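Local coordinates for protein 3,4-dihydroxybenzoate decarboxylase (Enterobacter cloacae, PDB 5NY5) that probably catalyses the reversible decarboxylation of 3,4-dihydroxybenzoic acid to catechol with prenylated FMN and a metal ion, as a member of the UbiD family, at residues A[95-98]-A[99-103]; A[42-45]-A[46-50]; A[399-402]-A[403-407]. All coordinates share one frame; numbering follows the deposited sequence.

Contact 1: A[95-98]-A[99-103]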
ATOM      1  N   GLN A  95     -18.276 -20.613 -28.021  1.00 62.87           N
ATOM      2  CA  GLN A  95     -19.687 -20.921 -27.820  1.00 68.53           C
ATOM      3  C   GLN A  95     -20.119 -22.106 -28.669  1.00 68.74           C
ATOM      4  O   GLN A  95     -20.833 -22.994 -28.190  1.00 77.76           O
ATOM      5  CB  GLN A  95     -20.550 -19.704 -28.143  1.00 83.26           C
ATOM      6  CG  GLN A  95     -22.034 -20.025 -28.250  1.00 93.02           C
ATOM      7  CD  GLN A  95     -22.891 -18.793 -28.461  1.00 98.85           C
ATOM      8  OE1 GLN A  95     -22.494 -17.854 -29.152  1.00 97.79           O
ATOM      9  NE2 GLN A  95     -24.074 -18.787 -27.857  1.00103.65           N
ATOM     10  N   HIS A  96     -19.695 -22.133 -29.935  1.00 68.26           N
ATOM     11  CA  HIS A  96     -20.116 -23.195 -30.841  1.00 62.43           C
ATOM     12  C   HIS A  96     -19.699 -24.564 -30.323  1.00 61.59           C
ATOM     13  O   HIS A  96     -20.479 -25.522 -30.377  1.00 62.53           O
ATOM     14  CB  HIS A  96     -19.540 -22.944 -32.233  1.00 61.77           C
ATOM     15  CG  HIS A  96     -19.989 -23.932 -33.261  1.00 62.31           C
ATOM     16  ND1 HIS A  96     -19.248 -25.045 -33.597  1.00 61.17           N
ATOM     17  CD2 HIS A  96     -21.100 -23.974 -34.031  1.00 64.05           C
ATOM     18  CE1 HIS A  96     -19.885 -25.731 -34.529  1.00 62.15           C
ATOM     19  NE2 HIS A  96     -21.012 -25.102 -34.810  1.00 63.91           N
ATOM     20  N   VAL A  97     -18.475 -24.674 -29.806  1.00 60.01           N
ATOM     21  CA  VAL A  97     -18.027 -25.947 -29.251  1.00 59.36           C
ATOM     22  C   VAL A  97     -18.751 -26.246 -27.944  1.00 60.41           C
ATOM     23  O   VAL A  97     -19.181 -27.381 -27.702  1.00 60.94           O
ATOM     24  CB  VAL A  97     -16.499 -25.941 -29.064  1.00 57.61           C
ATOM     25  CG1 VAL A  97     -16.039 -27.255 -28.465  1.00 57.16           C
ATOM     26  CG2 VAL A  97     -15.806 -25.687 -30.392  1.00 56.74           C
ATOM     27  N   GLY A  98     -18.904 -25.237 -27.083  1.00 60.86           N
ATOM     28  CA  GLY A  98     -19.617 -25.438 -25.834  1.00 62.07           C
ATOM     29  C   GLY A  98     -21.050 -25.886 -26.034  1.00 63.88           C
ATOM     30  O   GLY A  98     -21.612 -26.581 -25.183  1.00 64.85           O
ATOM     31  N   GLN A  99     -21.662 -25.496 -27.153  1.00 64.53           N
ATOM     32  CA  GLN A  99     -22.992 -25.999 -27.482  1.00 66.39           C
ATOM     33  C   GLN A  99     -22.940 -27.474 -27.852  1.00 66.15           C
ATOM     34  O   GLN A  99     -23.837 -28.244 -27.492  1.00 70.14           O
ATOM     35  CB  GLN A  99     -23.594 -25.173 -28.620  1.00 67.30           C
ATOM     36  CG  GLN A  99     -24.924 -25.686 -29.151  1.00 69.36           C
ATOM     37  CD  GLN A  99     -26.097 -25.368 -28.238  1.00 79.68           C
ATOM     38  OE1 GLN A  99     -25.922 -24.866 -27.128  1.00 84.30           O
ATOM     39  NE2 GLN A  99     -27.304 -25.657 -28.710  1.00 83.27           N
ATOM     40  N   ALA A 100     -21.888 -27.891 -28.561  1.00 64.49           N
ATOM     41  CA  ALA A 100     -21.767 -29.291 -28.946  1.00 64.32           C
ATOM     42  C   ALA A 100     -21.399 -30.173 -27.760  1.00 64.02           C
ATOM     43  O   ALA A 100     -21.742 -31.359 -27.743  1.00 64.67           O
ATOM     44  CB  ALA A 100     -20.734 -29.444 -30.062  1.00 62.82           C
ATOM     45  N   VAL A 101     -20.701 -29.617 -26.767  1.00 63.20           N
ATOM     46  CA  VAL A 101     -20.350 -30.388 -25.579  1.00 63.13           C
ATOM     47  C   VAL A 101     -21.600 -30.822 -24.830  1.00 65.10           C
ATOM     48  O   VAL A 101     -21.642 -31.914 -24.249  1.00 65.55           O
ATOM     49  CB  VAL A 101     -19.402 -29.568 -24.679  1.00 62.14           C
ATOM     50  CG1 VAL A 101     -19.162 -30.272 -23.355  1.00 62.47           C
ATOM     51  CG2 VAL A 101     -18.085 -29.326 -25.387  1.00 60.30           C
ATOM     52  N   LYS A 102     -22.647 -29.996 -24.850  1.00 66.47           N
ATOM     53  CA  LYS A 102     -23.854 -30.290 -24.092  1.00 68.55           C
ATOM     54  C   LYS A 102     -24.745 -31.328 -24.761  1.00 69.84           C
ATOM     55  O   LYS A 102     -25.633 -31.875 -24.100  1.00 80.13           O
ATOM     56  CB  LYS A 102     -24.645 -29.003 -23.857  1.00 69.78           C
ATOM     57  CG  LYS A 102     -23.889 -27.967 -23.043  1.00 68.92           C
ATOM     58  CD  LYS A 102     -24.664 -26.666 -22.927  1.00 73.22           C
ATOM     59  CE  LYS A 102     -23.886 -25.641 -22.120  1.00 73.94           C
ATOM     60  NZ  LYS A 102     -22.528 -25.409 -22.689  1.00 74.95           N
ATOM     61  N   ASN A 103     -24.537 -31.609 -26.043  1.00 69.21           N
ATOM     62  CA  ASN A 103     -25.327 -32.604 -26.772  1.00 70.51           C
ATOM     63  C   ASN A 103     -24.400 -33.511 -27.570  1.00 69.11           C
ATOM     64  O   ASN A 103     -24.432 -33.527 -28.803  1.00 69.04           O
ATOM     65  CB  ASN A 103     -26.341 -31.920 -27.687  1.00 71.95           C
ATOM     66  CG  ASN A 103     -27.213 -30.925 -26.952  1.00 73.43           C
ATOM     67  OD1 ASN A 103     -28.347 -31.226 -26.587  1.00 75.57           O
ATOM     68  ND2 ASN A 103     -26.687 -29.726 -26.735  1.00 73.75           N
TER
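Near the C-terminal end of helix 93-101, Lys102 folds back on Gly98, and one residue earlier Val97 meets Val101, so the two i to i+4 pairs carry an aliphatic contact and a side-chain tie to the backbone. The lysine stem runs extended as far as CE, with CG set beside its own backbone N (chi1 -62°), and bends only at its last torsion; this course takes it past the carbonyl oxygen of Gly98, with CG 3.4 Å from Gly98 O. NZ then donates to Gly98 O at 2.9 Å. It comes from above the carbonyl plane, 56° out of it, and not along a lone pair. As a glycine, Gly98 places no CB close to Lys102 NZ. Val97 and Val101 touch through single methyl branches, Val97 CG1 against Val101 CG2 at 4.2 Å. Val101 CG2 also sits 3.2 Å from Val97 O, the same oxygen that accepts Val101 N in a regular helical bond. Gln99 N bonds to Gln95 O one turn earlier at 2.8 Å, whereas the bonds of Ala100 N to His96 O and Val97 O are both weak.

Around this turn, Phe222, seen to bind prenylated FMN in this protein, packs on Val97 and Val101, while Val236, Ala239 and Leu240 of helix 234-241 cover Val101 and Ala100. Lys102 and Gln95 instead lie against helix 324-346. Past the turn the chain swings away through Asn103, whose carboxamide reaches back to the backbone: Asn103 ND2 donates to Gln99 O at 3.3 Å, with that oxygen only 2° out of the amide plane.

Contact 2: A[42-45]-A[46-50]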
ATOM      1  N   ILE A  42       6.811 -19.071 -40.267  1.00 50.24           N
ATOM      2  CA  ILE A  42       5.665 -19.172 -41.161  1.00 50.23           C
ATOM      3  C   ILE A  42       4.343 -19.216 -40.401  1.00 49.72           C
ATOM      4  O   ILE A  42       3.396 -18.514 -40.757  1.00 49.95           O
ATOM      5  CB  ILE A  42       5.830 -20.394 -42.093  1.00 50.37           C
ATOM      6  CG1 ILE A  42       6.925 -20.102 -43.126  1.00 51.18           C
ATOM      7  CG2 ILE A  42       4.515 -20.738 -42.773  1.00 50.39           C
ATOM      8  CD1 ILE A  42       7.331 -21.284 -43.958  1.00 51.52           C
ATOM      9  N   GLY A  43       4.247 -20.024 -39.348  1.00 49.18           N
ATOM     10  CA  GLY A  43       2.957 -20.162 -38.694  1.00 48.85           C
ATOM     11  C   GLY A  43       2.935 -20.612 -37.246  1.00 48.45           C
ATOM     12  O   GLY A  43       1.861 -20.915 -36.717  1.00 48.26           O
ATOM     13  N   ALA A  44       4.094 -20.656 -36.588  1.00 48.49           N
ATOM     14  CA  ALA A  44       4.135 -21.087 -35.193  1.00 48.32           C
ATOM     15  C   ALA A  44       3.279 -20.184 -34.311  1.00 48.35           C
ATOM     16  O   ALA A  44       2.384 -20.654 -33.599  1.00 48.18           O
ATOM     17  CB  ALA A  44       5.580 -21.119 -34.696  1.00 48.65           C
ATOM     18  N   GLY A  45       3.538 -18.880 -34.350  1.00 50.63           N
ATOM     19  CA  GLY A  45       2.745 -17.921 -33.609  1.00 51.15           C
ATOM     20  C   GLY A  45       2.841 -18.116 -32.103  1.00 50.36           C
ATOM     21  O   GLY A  45       3.792 -18.690 -31.572  1.00 52.49           O
ATOM     22  N   GLY A  46       1.821 -17.614 -31.413  1.00 49.23           N
ATOM     23  CA  GLY A  46       1.753 -17.787 -29.972  1.00 49.48           C
ATOM     24  C   GLY A  46       2.905 -17.107 -29.263  1.00 50.03           C
ATOM     25  O   GLY A  46       3.332 -16.005 -29.628  1.00 50.42           O
ATOM     26  N   THR A  47       3.428 -17.776 -28.240  1.00 50.24           N
ATOM     27  CA  THR A  47       4.501 -17.236 -27.418  1.00 51.00           C
ATOM     28  C   THR A  47       5.887 -17.542 -27.974  1.00 51.08           C
ATOM     29  O   THR A  47       6.881 -17.328 -27.276  1.00 51.85           O
ATOM     30  CB  THR A  47       4.385 -17.767 -25.986  1.00 51.49           C
ATOM     31  OG1 THR A  47       4.481 -19.195 -25.989  1.00 51.10           O
ATOM     32  CG2 THR A  47       3.053 -17.363 -25.385  1.00 51.65           C
ATOM     33  N   VAL A  48       5.974 -18.036 -29.210  1.00 50.48           N
ATOM     34  CA  VAL A  48       7.271 -18.268 -29.831  1.00 50.70           C
ATOM     35  C   VAL A  48       7.992 -16.941 -30.007  1.00 51.38           C
ATOM     36  O   VAL A  48       7.372 -15.910 -30.294  1.00 51.40           O
ATOM     37  CB  VAL A  48       7.090 -18.994 -31.175  1.00 50.05           C
ATOM     38  CG1 VAL A  48       8.419 -19.164 -31.883  1.00 50.45           C
ATOM     39  CG2 VAL A  48       6.435 -20.340 -30.953  1.00 49.56           C
ATOM     40  N   LYS A  49       9.310 -16.961 -29.823  1.00 52.11           N
ATOM     41  CA  LYS A  49      10.102 -15.745 -29.940  1.00 52.97           C
ATOM     42  C   LYS A  49      10.064 -15.198 -31.363  1.00 52.73           C
ATOM     43  O   LYS A  49      10.158 -15.947 -32.338  1.00 52.26           O
ATOM     44  CB  LYS A  49      11.549 -16.006 -29.529  1.00 53.97           C
ATOM     45  CG  LYS A  49      12.415 -14.760 -29.583  1.00 55.06           C
ATOM     46  CD  LYS A  49      13.888 -15.096 -29.610  1.00 56.10           C
ATOM     47  CE  LYS A  49      14.719 -13.844 -29.803  1.00 57.28           C
ATOM     48  NZ  LYS A  49      16.166 -14.168 -29.834  1.00 58.50           N
ATOM     49  N   ARG A  50       9.940 -13.881 -31.470  1.00 53.22           N
ATOM     50  CA  ARG A  50       9.861 -13.201 -32.756  1.00 53.24           C
ATOM     51  C   ARG A  50      11.182 -13.323 -33.518  1.00 53.82           C
ATOM     52  O   ARG A  50      12.243 -13.418 -32.903  1.00 54.57           O
ATOM     53  CB  ARG A  50       9.485 -11.731 -32.551  1.00 53.89           C
ATOM     54  CG  ARG A  50       7.983 -11.460 -32.497  1.00 53.38           C
ATOM     55  CD  ARG A  50       7.270 -12.351 -31.490  1.00 52.78           C
ATOM     56  NE  ARG A  50       5.844 -12.057 -31.392  1.00 52.51           N
ATOM     57  CZ  ARG A  50       4.963 -12.840 -30.781  1.00 51.98           C
ATOM     58  NH1 ARG A  50       5.359 -13.973 -30.219  1.00 51.61           N
ATOM     59  NH2 ARG A  50       3.685 -12.494 -30.735  1.00 51.95           N
TER
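Val48 lays its CG2 branch over the carbonyl of Gly45 and against the methyl of Ala44, with Val48 CG2 3.9 Å from Ala44 CB. With CG1 anti to the backbone N (chi1 176°), CG2 stands beside that N and so close to the turn's own hydrogen bond. The loop here is a type II' beta turn from Gly45 to Val48, closed by Val48 N to Gly45 O at 3.3 Å, the donor tilted 34° from the carbonyl plane. Gly45 and Gly46 both take positive phi, a backbone shape that comes easily to residues lacking CB.

Arg50 curls back toward the turn. Its NH1 donates to Gly46 O at 2.9 Å and to Val48 O at 2.8 Å, both in the planes of their carbonyls, with Val48 O at the guanidinium edge. Thr47 OG1 is hydrogen-bonded to Phe290 O. In the second subunit, Asp409 forms a salt bridge with Arg50 NE, and Phe478 packs on Val48. One guanidinium therefore both grips two carbonyl oxygens of its own loop and pairs with an acid across the interface, which would tie the turn's conformation to subunit assembly.

Contact 3: A[399-402]-A[403-407]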
ATOM      1  N   ILE A 399      -7.898  -8.908 -17.430  1.00 35.28           N
ATOM      2  CA  ILE A 399      -8.151  -7.555 -17.899  1.00 35.33           C
ATOM      3  C   ILE A 399      -9.631  -7.445 -18.228  1.00 35.59           C
ATOM      4  O   ILE A 399     -10.167  -8.268 -18.977  1.00 35.91           O
ATOM      5  CB  ILE A 399      -7.280  -7.199 -19.116  1.00 35.57           C
ATOM      6  CG1 ILE A 399      -5.804  -7.215 -18.719  1.00 35.38           C
ATOM      7  CG2 ILE A 399      -7.661  -5.838 -19.655  1.00 35.76           C
ATOM      8  CD1 ILE A 399      -4.856  -6.968 -19.855  1.00 35.72           C
ATOM      9  N   LEU A 400     -10.287  -6.443 -17.654  1.00 35.53           N
ATOM     10  CA  LEU A 400     -11.698  -6.170 -17.884  1.00 39.77           C
ATOM     11  C   LEU A 400     -11.839  -4.990 -18.835  1.00 36.13           C
ATOM     12  O   LEU A 400     -11.258  -3.930 -18.597  1.00 43.87           O
ATOM     13  CB  LEU A 400     -12.408  -5.862 -16.565  1.00 37.76           C
ATOM     14  CG  LEU A 400     -12.293  -6.875 -15.426  1.00 37.34           C
ATOM     15  CD1 LEU A 400     -12.627  -6.217 -14.103  1.00 35.36           C
ATOM     16  CD2 LEU A 400     -13.217  -8.049 -15.677  1.00 35.86           C
ATOM     17  N   VAL A 401     -12.611  -5.170 -19.906  1.00 36.57           N
ATOM     18  CA  VAL A 401     -12.879  -4.112 -20.870  1.00 36.97           C
ATOM     19  C   VAL A 401     -14.370  -4.104 -21.186  1.00 37.41           C
ATOM     20  O   VAL A 401     -15.094  -5.055 -20.895  1.00 37.47           O
ATOM     21  CB  VAL A 401     -12.056  -4.271 -22.165  1.00 37.20           C
ATOM     22  CG1 VAL A 401     -10.574  -4.212 -21.870  1.00 36.87           C
ATOM     23  CG2 VAL A 401     -12.406  -5.574 -22.848  1.00 37.42           C
ATOM     24  N   ASP A 402     -14.820  -3.012 -21.801  1.00 39.08           N
ATOM     25  CA  ASP A 402     -16.220  -2.836 -22.154  1.00 39.60           C
ATOM     26  C   ASP A 402     -16.512  -3.428 -23.532  1.00 40.13           C
ATOM     27  O   ASP A 402     -15.629  -3.935 -24.226  1.00 40.11           O
ATOM     28  CB  ASP A 402     -16.600  -1.358 -22.108  1.00 39.62           C
ATOM     29  CG  ASP A 402     -16.482  -0.772 -20.720  1.00 42.39           C
ATOM     30  OD1 ASP A 402     -17.265  -1.177 -19.835  1.00 39.29           O
ATOM     31  OD2 ASP A 402     -15.610   0.098 -20.516  1.00 39.92           O
ATOM     32  N   GLU A 403     -17.780  -3.354 -23.938  1.00 39.38           N
ATOM     33  CA  GLU A 403     -18.217  -3.995 -25.171  1.00 39.90           C
ATOM     34  C   GLU A 403     -17.733  -3.278 -26.425  1.00 40.29           C
ATOM     35  O   GLU A 403     -17.839  -3.848 -27.515  1.00 40.71           O
ATOM     36  CB  GLU A 403     -19.744  -4.106 -25.194  1.00 40.46           C
ATOM     37  CG  GLU A 403     -20.485  -2.779 -25.309  1.00 40.93           C
ATOM     38  CD  GLU A 403     -20.627  -2.057 -23.981  1.00 43.00           C
ATOM     39  OE1 GLU A 403     -19.786  -2.275 -23.086  1.00 43.96           O
ATOM     40  OE2 GLU A 403     -21.590  -1.274 -23.826  1.00 48.20           O
ATOM     41  N   ASP A 404     -17.205  -2.060 -26.309  1.00 40.25           N
ATOM     42  CA  ASP A 404     -16.676  -1.341 -27.460  1.00 40.72           C
ATOM     43  C   ASP A 404     -15.166  -1.501 -27.603  1.00 40.37           C
ATOM     44  O   ASP A 404     -14.518  -0.677 -28.255  1.00 40.71           O
ATOM     45  CB  ASP A 404     -17.057   0.138 -27.384  1.00 41.13           C
ATOM     46  CG  ASP A 404     -16.448   0.843 -26.190  1.00 43.26           C
ATOM     47  OD1 ASP A 404     -16.003   0.156 -25.248  1.00 39.96           O
ATOM     48  OD2 ASP A 404     -16.426   2.091 -26.194  1.00 41.02           O
ATOM     49  N   VAL A 405     -14.596  -2.548 -27.021  1.00 39.79           N
ATOM     50  CA  VAL A 405     -13.171  -2.834 -27.109  1.00 39.50           C
ATOM     51  C   VAL A 405     -13.007  -4.214 -27.723  1.00 39.57           C
ATOM     52  O   VAL A 405     -13.594  -5.185 -27.235  1.00 39.38           O
ATOM     53  CB  VAL A 405     -12.489  -2.766 -25.730  1.00 38.80           C
ATOM     54  CG1 VAL A 405     -11.055  -3.249 -25.821  1.00 38.56           C
ATOM     55  CG2 VAL A 405     -12.542  -1.359 -25.185  1.00 38.84           C
ATOM     56  N   ASP A 406     -12.213  -4.299 -28.785  1.00 40.94           N
ATOM     57  CA  ASP A 406     -11.960  -5.558 -29.483  1.00 41.70           C
ATOM     58  C   ASP A 406     -10.980  -6.379 -28.657  1.00 41.16           C
ATOM     59  O   ASP A 406      -9.776  -6.120 -28.662  1.00 43.73           O
ATOM     60  CB  ASP A 406     -11.422  -5.289 -30.883  1.00 43.98           C
ATOM     61  CG  ASP A 406     -11.273  -6.555 -31.709  1.00 45.37           C
ATOM     62  OD1 ASP A 406     -11.948  -7.556 -31.399  1.00 44.91           O
ATOM     63  OD2 ASP A 406     -10.484  -6.547 -32.677  1.00 51.02           O
ATOM     64  N   ILE A 407     -11.491  -7.390 -27.952  1.00 39.28           N
ATOM     65  CA  ILE A 407     -10.666  -8.142 -27.012  1.00 38.77           C
ATOM     66  C   ILE A 407      -9.646  -9.041 -27.686  1.00 39.00           C
ATOM     67  O   ILE A 407      -8.771  -9.582 -27.004  1.00 47.09           O
ATOM     68  CB  ILE A 407     -11.539  -8.991 -26.067  1.00 38.54           C
ATOM     69  CG1 ILE A 407     -12.268 -10.090 -26.840  1.00 39.09           C
ATOM     70  CG2 ILE A 407     -12.531  -8.114 -25.350  1.00 38.37           C
ATOM     71  CD1 ILE A 407     -13.067 -11.021 -25.951  1.00 39.03           C
TER
HETATM   72  O   HOH W   1     -20.161  -1.515 -20.262  1.00 47.81           O
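Val401, on strand 397-401, presses its side chain onto Val405 and Ile407 as the chain folds back. The valines meet at about a right angle, CB to CB, Val401 CB lying 3.9 Å from Val405 CB. With Val401 CG1 beside the backbone N (chi1 -61°), CG2 falls between that N and the carbonyl carbon and points at Ile407; the gap from Val401 CG2 to Ile407 CG2 is 3.6 Å.

The reversal is a type I beta turn from Asp402 to Val405. Val405 N donates to Asp402 O at 3.3 Å, arriving from 52° above the carbonyl plane. On the turn's polar side, Glu403 doubles back so that its OE1 is 4.3 Å from Asp402 OD1. A water donates to both Asp402 OD1 and Glu403 OE1, at 2.9 Å each, and probably eases the repulsion. The other oxygen, Asp402 OD2, accepts Val465 N, and Asp404 OD1, 3.5 Å from Asp402 CB, makes a salt bridge to Arg420.

Further out, Ala416 and Trp415 of helix 410-419 cover Val401 and Val405, while Ile367 and Gln369 of the adjacent parallel strand 365-370 bear on Ile407. This is the strand-to-helix connection of an alpha/beta layered domain, the loop leaving the carboxyl end of a strand inside a mixed sheet, here in the C-terminal region of a UbiD-family enzyme.

How the contacts relate
The three local contacts follow one another along the chain without touching. Contacts 1 and 2 both belong to the N-terminal UbiD region but lie on opposite sides of the chain's centre, their own centres about 29 Å apart. Contact 1 is close to the cofactor site, the side chain of Val97 being about 4 Å from that of Phe222; contact 2 is more remote, with Thr47 about 12 Å from Arg171, side chain to side chain. Contact 3, in the C-terminal region, is away from the known cofactor and metal sites. Contacts 2 and 3, whose centres are about 25 Å apart within one chain, come together between subunits: Lys49 and Arg50 of one pack against Asp404 and Asp406 of another.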